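Local coordinates for protein ethyl acetate hydrolase (Pseudomonas veronii, PDB 5EFZ) that hydrolyses ethyl acetate to ethanol and acetate, a step in the breakdown of short-chain methyl ketones such as 2-butanone, at residues A61-S69 with G150-W160. Sequence-based numbering, arbitrary orientation.
Sequences AILVPTWYS and GSMGAQQTYEW. With ACT (acetate ion), chain O.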
ATOM      1  N   ALA A  61      -8.557 -19.102  31.761  1.00 20.10           N
ATOM      2  CA  ALA A  61      -9.331 -18.606  30.620  1.00 18.23           C
ATOM      3  C   ALA A  61      -8.496 -17.690  29.734  1.00 18.78           C
ATOM      4  O   ALA A  61      -7.857 -16.748  30.219  1.00 19.11           O
ATOM      5  CB  ALA A  61     -10.568 -17.872  31.119  1.00 20.11           C
ATOM      6  N   ILE A  62      -8.517 -17.955  28.429  1.00 18.76           N
ATOM      7  CA  ILE A  62      -7.863 -17.087  27.437  1.00 17.57           C
ATOM      8  C   ILE A  62      -8.948 -16.580  26.482  1.00 17.51           C
ATOM      9  O   ILE A  62      -9.720 -17.369  25.950  1.00 17.08           O
ATOM     10  CB  ILE A  62      -6.776 -17.828  26.632  1.00 18.12           C
ATOM     11  CG1 ILE A  62      -5.659 -18.329  27.559  1.00 17.13           C
ATOM     12  CG2 ILE A  62      -6.202 -16.897  25.475  1.00 16.49           C
ATOM     13  CD1 ILE A  62      -4.597 -19.154  26.852  1.00 18.56           C
ATOM     14  N   LEU A  63      -9.016 -15.268  26.293  1.00 16.93           N
ATOM     15  CA  LEU A  63     -10.047 -14.700  25.402  1.00 15.58           C
ATOM     16  C   LEU A  63      -9.399 -14.376  24.077  1.00 17.85           C
ATOM     17  O   LEU A  63      -8.346 -13.765  24.055  1.00 19.37           O
ATOM     18  CB  LEU A  63     -10.659 -13.445  25.988  1.00 16.27           C
ATOM     19  CG  LEU A  63     -11.628 -12.679  25.066  1.00 20.03           C
ATOM     20  CD1 LEU A  63     -12.929 -13.431  24.983  1.00 21.18           C
ATOM     21  CD2 LEU A  63     -11.871 -11.308  25.669  1.00 23.28           C
ATOM     22  N   VAL A  64     -10.037 -14.801  22.981  1.00 17.94           N
ATOM     23  CA  VAL A  64      -9.520 -14.569  21.639  1.00 16.41           C
ATOM     24  C   VAL A  64     -10.604 -13.844  20.830  1.00 15.09           C
ATOM     25  O   VAL A  64     -11.571 -14.475  20.396  1.00 19.32           O
ATOM     26  CB  VAL A  64      -9.146 -15.888  20.952  1.00 16.52           C
ATOM     27  CG1 VAL A  64      -8.508 -15.605  19.584  1.00 15.14           C
ATOM     28  CG2 VAL A  64      -8.126 -16.681  21.844  1.00 18.69           C
ATOM     29  N   PRO A  65     -10.470 -12.515  20.660  1.00 17.79           N
ATOM     30  CA  PRO A  65     -11.387 -11.779  19.762  1.00 19.46           C
ATOM     31  C   PRO A  65     -11.074 -12.075  18.309  1.00 18.30           C
ATOM     32  O   PRO A  65     -10.012 -12.593  18.009  1.00 18.22           O
ATOM     33  CB  PRO A  65     -11.098 -10.290  20.061  1.00 19.80           C
ATOM     34  CG  PRO A  65     -10.298 -10.299  21.375  1.00 21.74           C
ATOM     35  CD  PRO A  65      -9.507 -11.607  21.313  1.00 17.93           C
ATOM     36  N   THR A  66     -12.003 -11.778  17.405  1.00 16.27           N
ATOM     37  CA  THR A  66     -11.783 -12.095  15.987  1.00 15.08           C
ATOM     38  C   THR A  66     -11.457 -10.815  15.218  1.00 18.12           C
ATOM     39  O   THR A  66     -11.670  -9.683  15.717  1.00 16.04           O
ATOM     40  CB  THR A  66     -13.031 -12.795  15.370  1.00 16.94           C
ATOM     41  OG1 THR A  66     -14.138 -11.901  15.445  1.00 17.83           O
ATOM     42  CG2 THR A  66     -13.417 -14.093  16.186  1.00 16.26           C
ATOM     43  N   TRP A  67     -10.928 -10.989  14.010  1.00 17.00           N
ATOM     44  CA  TRP A  67     -10.403  -9.866  13.262  1.00 16.72           C
ATOM     45  C   TRP A  67     -11.343  -9.483  12.127  1.00 16.65           C
ATOM     46  O   TRP A  67     -12.431 -10.049  11.978  1.00 18.29           O
ATOM     47  CB  TRP A  67      -9.001 -10.188  12.712  1.00 18.33           C
ATOM     48  CG  TRP A  67      -8.895 -11.472  11.923  1.00 19.60           C
ATOM     49  CD1 TRP A  67      -9.691 -11.883  10.876  1.00 20.61           C
ATOM     50  CD2 TRP A  67      -7.892 -12.491  12.092  1.00 20.04           C
ATOM     51  NE1 TRP A  67      -9.254 -13.111  10.400  1.00 21.44           N
ATOM     52  CE2 TRP A  67      -8.160 -13.507  11.133  1.00 18.33           C
ATOM     53  CE3 TRP A  67      -6.808 -12.648  12.966  1.00 20.40           C
ATOM     54  CZ2 TRP A  67      -7.364 -14.657  11.023  1.00 22.08           C
ATOM     55  CZ3 TRP A  67      -6.025 -13.798  12.867  1.00 19.87           C
ATOM     56  CH2 TRP A  67      -6.306 -14.786  11.900  1.00 23.77           C
ATOM     57  N   TYR A  68     -10.917  -8.500  11.343  1.00 14.94           N
ATOM     58  CA  TYR A  68     -11.736  -7.989  10.243  1.00 16.18           C
ATOM     59  C   TYR A  68     -12.067  -9.093   9.234  1.00 17.34           C
ATOM     60  O   TYR A  68     -11.158  -9.735   8.751  1.00 16.16           O
ATOM     61  CB  TYR A  68     -11.008  -6.847   9.523  1.00 14.07           C
ATOM     62  CG  TYR A  68     -11.771  -6.396   8.279  1.00 15.61           C
ATOM     63  CD1 TYR A  68     -12.828  -5.487   8.374  1.00 17.04           C
ATOM     64  CD2 TYR A  68     -11.428  -6.883   7.011  1.00 14.68           C
ATOM     65  CE1 TYR A  68     -13.539  -5.078   7.231  1.00 18.25           C
ATOM     66  CE2 TYR A  68     -12.140  -6.477   5.854  1.00 15.13           C
ATOM     67  CZ  TYR A  68     -13.179  -5.580   5.987  1.00 18.25           C
ATOM     68  OH  TYR A  68     -13.863  -5.204   4.858  1.00 17.35           O
ATOM     69  N   SER A  69     -13.365  -9.269   8.917  1.00 18.04           N
ATOM     70  CA  SER A  69     -13.874 -10.256   7.954  1.00 18.74           C
ATOM     71  C   SER A  69     -13.781 -11.699   8.474  1.00 20.45           C
ATOM     72  O   SER A  69     -14.205 -12.634   7.805  1.00 19.73           O
ATOM     73  CB  SER A  69     -13.175 -10.147   6.571  1.00 17.85           C
ATOM     74  OG  SER A  69     -11.882 -10.740   6.587  1.00 19.33           O
ATOM     75  N   GLY A 150      -5.260 -10.598  16.782  1.00 15.02           N
ATOM     76  CA  GLY A 150      -4.485  -9.962  15.733  1.00 15.84           C
ATOM     77  C   GLY A 150      -5.329  -8.929  15.018  1.00 16.24           C
ATOM     78  O   GLY A 150      -6.531  -9.123  14.834  1.00 17.54           O
ATOM     79  N   SER A 151      -4.670  -7.845  14.645  1.00 14.78           N
ATOM     80  CA  SER A 151      -5.263  -6.701  13.931  1.00 17.36           C
ATOM     81  C   SER A 151      -6.492  -6.138  14.667  1.00 16.71           C
ATOM     82  O   SER A 151      -6.315  -5.571  15.737  1.00 17.02           O
ATOM     83  CB  SER A 151      -5.596  -7.074  12.500  1.00 20.36           C
ATOM     84  OG  SER A 151      -5.823  -5.876  11.766  1.00 22.08           O
ATOM     85  N   MET A 152      -7.711  -6.227  14.114  1.00 13.83           N
ATOM     86  CA  MET A 152      -8.879  -5.803  14.923  1.00 13.25           C
ATOM     87  C   MET A 152      -8.981  -6.572  16.241  1.00 17.48           C
ATOM     88  O   MET A 152      -9.508  -6.051  17.234  1.00 13.64           O
ATOM     89  CB  MET A 152     -10.192  -5.991  14.160  1.00 14.49           C
ATOM     90  CG  MET A 152     -10.344  -5.023  13.019  1.00 15.68           C
ATOM     91  SD  MET A 152     -12.036  -5.048  12.371  1.00 14.82           S
ATOM     92  CE  MET A 152     -12.848  -4.101  13.656  1.00 12.26           C
ATOM     93  N   GLY A 153      -8.499  -7.810  16.231  1.00 15.99           N
ATOM     94  CA  GLY A 153      -8.379  -8.600  17.456  1.00 15.00           C
ATOM     95  C   GLY A 153      -7.413  -7.957  18.459  1.00 16.08           C
ATOM     96  O   GLY A 153      -7.635  -8.030  19.663  1.00 15.89           O
ATOM     97  N   ALA A 154      -6.339  -7.355  17.951  1.00 14.37           N
ATOM     98  CA  ALA A 154      -5.380  -6.597  18.762  1.00 16.16           C
ATOM     99  C   ALA A 154      -6.009  -5.293  19.264  1.00 15.54           C
ATOM    100  O   ALA A 154      -5.771  -4.854  20.406  1.00 15.68           O
ATOM    101  CB  ALA A 154      -4.097  -6.288  17.940  1.00 12.49           C
ATOM    102  N   GLN A 155      -6.787  -4.633  18.414  1.00 13.98           N
ATOM    103  CA  GLN A 155      -7.507  -3.451  18.882  1.00 15.10           C
ATOM    104  C   GLN A 155      -8.387  -3.765  20.081  1.00 16.90           C
ATOM    105  O   GLN A 155      -8.389  -3.011  21.057  1.00 15.38           O
ATOM    106  CB  GLN A 155      -8.392  -2.899  17.769  1.00 16.43           C
ATOM    107  CG  GLN A 155      -7.606  -2.294  16.586  1.00 14.94           C
ATOM    108  CD  GLN A 155      -8.569  -1.701  15.559  1.00 17.25           C
ATOM    109  OE1 GLN A 155      -9.512  -2.373  15.136  1.00 18.19           O
ATOM    110  NE2 GLN A 155      -8.368  -0.424  15.207  1.00 16.36           N
ATOM    111  N   GLN A 156      -9.137  -4.875  20.016  1.00 14.44           N
ATOM    112  CA  GLN A 156      -9.940  -5.291  21.167  1.00 15.27           C
ATOM    113  C   GLN A 156      -9.077  -5.678  22.379  1.00 15.99           C
ATOM    114  O   GLN A 156      -9.474  -5.471  23.524  1.00 15.91           O
ATOM    115  CB  GLN A 156     -10.845  -6.466  20.788  1.00 16.02           C
ATOM    116  CG  GLN A 156     -11.955  -6.054  19.776  1.00 19.76           C
ATOM    117  CD  GLN A 156     -12.589  -7.257  19.109  1.00 18.46           C
ATOM    118  OE1 GLN A 156     -13.509  -7.873  19.658  1.00 19.41           O
ATOM    119  NE2 GLN A 156     -12.062  -7.629  17.935  1.00 16.38           N
ATOM    120  N   THR A 157      -7.916  -6.272  22.120  1.00 14.13           N
ATOM    121  CA  THR A 157      -6.987  -6.624  23.188  1.00 14.64           C
ATOM    122  C   THR A 157      -6.525  -5.390  23.972  1.00 15.94           C
ATOM    123  O   THR A 157      -6.547  -5.389  25.214  1.00 17.49           O
ATOM    124  CB  THR A 157      -5.776  -7.402  22.606  1.00 17.28           C
ATOM    125  OG1 THR A 157      -6.243  -8.663  22.085  1.00 18.13           O
ATOM    126  CG2 THR A 157      -4.671  -7.671  23.695  1.00 14.20           C
ATOM    127  N   TYR A 158      -6.100  -4.338  23.269  1.00 14.84           N
ATOM    128  CA  TYR A 158      -5.718  -3.093  23.926  1.00 15.19           C
ATOM    129  C   TYR A 158      -6.881  -2.488  24.697  1.00 16.88           C
ATOM    130  O   TYR A 158      -6.740  -2.042  25.844  1.00 18.40           O
ATOM    131  CB  TYR A 158      -5.210  -2.077  22.897  1.00 14.64           C
ATOM    132  CG  TYR A 158      -3.786  -2.334  22.461  1.00 18.43           C
ATOM    133  CD1 TYR A 158      -2.740  -2.365  23.402  1.00 20.09           C
ATOM    134  CD2 TYR A 158      -3.462  -2.523  21.114  1.00 18.26           C
ATOM    135  CE1 TYR A 158      -1.400  -2.568  22.981  1.00 21.34           C
ATOM    136  CE2 TYR A 158      -2.126  -2.726  20.703  1.00 17.79           C
ATOM    137  CZ  TYR A 158      -1.119  -2.743  21.639  1.00 22.20           C
ATOM    138  OH  TYR A 158       0.192  -2.960  21.210  1.00 20.74           O
ATOM    139  N   GLU A 159      -8.043  -2.460  24.063  1.00 16.48           N
ATOM    140  CA  GLU A 159      -9.194  -1.902  24.743  1.00 14.85           C
ATOM    141  C   GLU A 159      -9.529  -2.674  26.030  1.00 19.45           C
ATOM    142  O   GLU A 159      -9.843  -2.073  27.072  1.00 17.86           O
ATOM    143  CB  GLU A 159     -10.400  -1.881  23.795  1.00 15.56           C
ATOM    144  CG  GLU A 159     -11.720  -1.415  24.464  1.00 20.68           C
ATOM    145  CD  GLU A 159     -11.798   0.085  24.803  1.00 22.88           C
ATOM    146  OE1 GLU A 159     -10.996   0.918  24.291  1.00 22.89           O
ATOM    147  OE2 GLU A 159     -12.690   0.444  25.615  1.00 22.36           O
ATOM    148  N   TRP A 160      -9.433  -4.003  25.972  1.00 19.06           N
ATOM    149  CA  TRP A 160      -9.592  -4.826  27.183  1.00 19.04           C
ATOM    150  C   TRP A 160      -8.608  -4.408  28.275  1.00 19.60           C
ATOM    151  O   TRP A 160      -9.008  -4.193  29.429  1.00 21.82           O
ATOM    152  CB  TRP A 160      -9.374  -6.319  26.859  1.00 17.22           C
ATOM    153  CG  TRP A 160     -10.658  -7.101  26.785  1.00 17.12           C
ATOM    154  CD1 TRP A 160     -11.337  -7.472  25.650  1.00 17.55           C
ATOM    155  CD2 TRP A 160     -11.458  -7.534  27.898  1.00 17.74           C
ATOM    156  NE1 TRP A 160     -12.497  -8.126  25.992  1.00 16.61           N
ATOM    157  CE2 TRP A 160     -12.568  -8.212  27.369  1.00 16.03           C
ATOM    158  CE3 TRP A 160     -11.285  -7.492  29.292  1.00 17.98           C
ATOM    159  CZ2 TRP A 160     -13.533  -8.805  28.183  1.00 16.64           C
ATOM    160  CZ3 TRP A 160     -12.233  -8.094  30.102  1.00 19.25           C
ATOM    161  CH2 TRP A 160     -13.350  -8.730  29.546  1.00 18.62           C
TER
HETATM  162  C   ACT O 409      -7.700  -7.672  10.137  1.00 27.32           C
HETATM  163  O   ACT O 409      -6.824  -6.857   9.729  1.00 26.49           O
HETATM  164  OXT ACT O 409      -8.352  -7.358  11.189  1.00 25.91           O
HETATM  165  CH3 ACT O 409      -7.923  -8.957   9.414  1.00 23.64           C
HETATM  166  O   HOH W   1      -7.958 -12.073  16.285  1.00 19.12           O
HETATM  167  O   HOH W   2     -14.210 -10.304  18.423  1.00 17.16           O
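Y68 and M152 bring their backbone amides together on one oxygen of a bound acetate, probably from the crystallisation liquor: Y68 N lies 2.8 Å from OXT and M152 N lies 3.2 Å from it, the latter N-H pointing almost straight at the oxygen (173°). The hydroxyl of S151, the inferred nucleophile, comes suspiciously close to the other acetate oxygen (OG to O 2.5 Å), and H334 also hydrogen-bonds to the acetate. Beside it, M152 has CG anti to its carbonyl carbon (chi1 -70°) and an extended chi2, which bring SD to Y68 CB at 3.5 Å, at the edge of the tyrosine ring, a Met-aromatic contact. W67 CB packs against G150 O, which sits at the edge of the indole.

Farther along helix 152-160, Q156 slides past the ring of P65, its OE1 3.4 Å from P65 CB. Its NE2 points an N-H nearly straight at M152 O from above the carbonyl plane, on the face opposite Q156 N, and donates weakly to T66 O (3.0 Å), which Q98 also reaches. OE1 accepts from Q131 and from a water that takes the N-H of T66. Replacing Q156 by an alanine is likely to cost T66 the weak amide bond and the water link, rob Q131 NE2 of this acceptor and open a gap beside P65. At the far end, L63 sends CD2 to W160 NE1 (3.3 Å), an indole nitrogen that donates to Q131.

In this alpha/beta hydrolase, the loop after strand 61-65 is thus tied to the nucleophile elbow, and the two converging N-H groups are consistent with an oxyanion hole, which would probably help stabilise the negative charge that builds up as an ester is attacked.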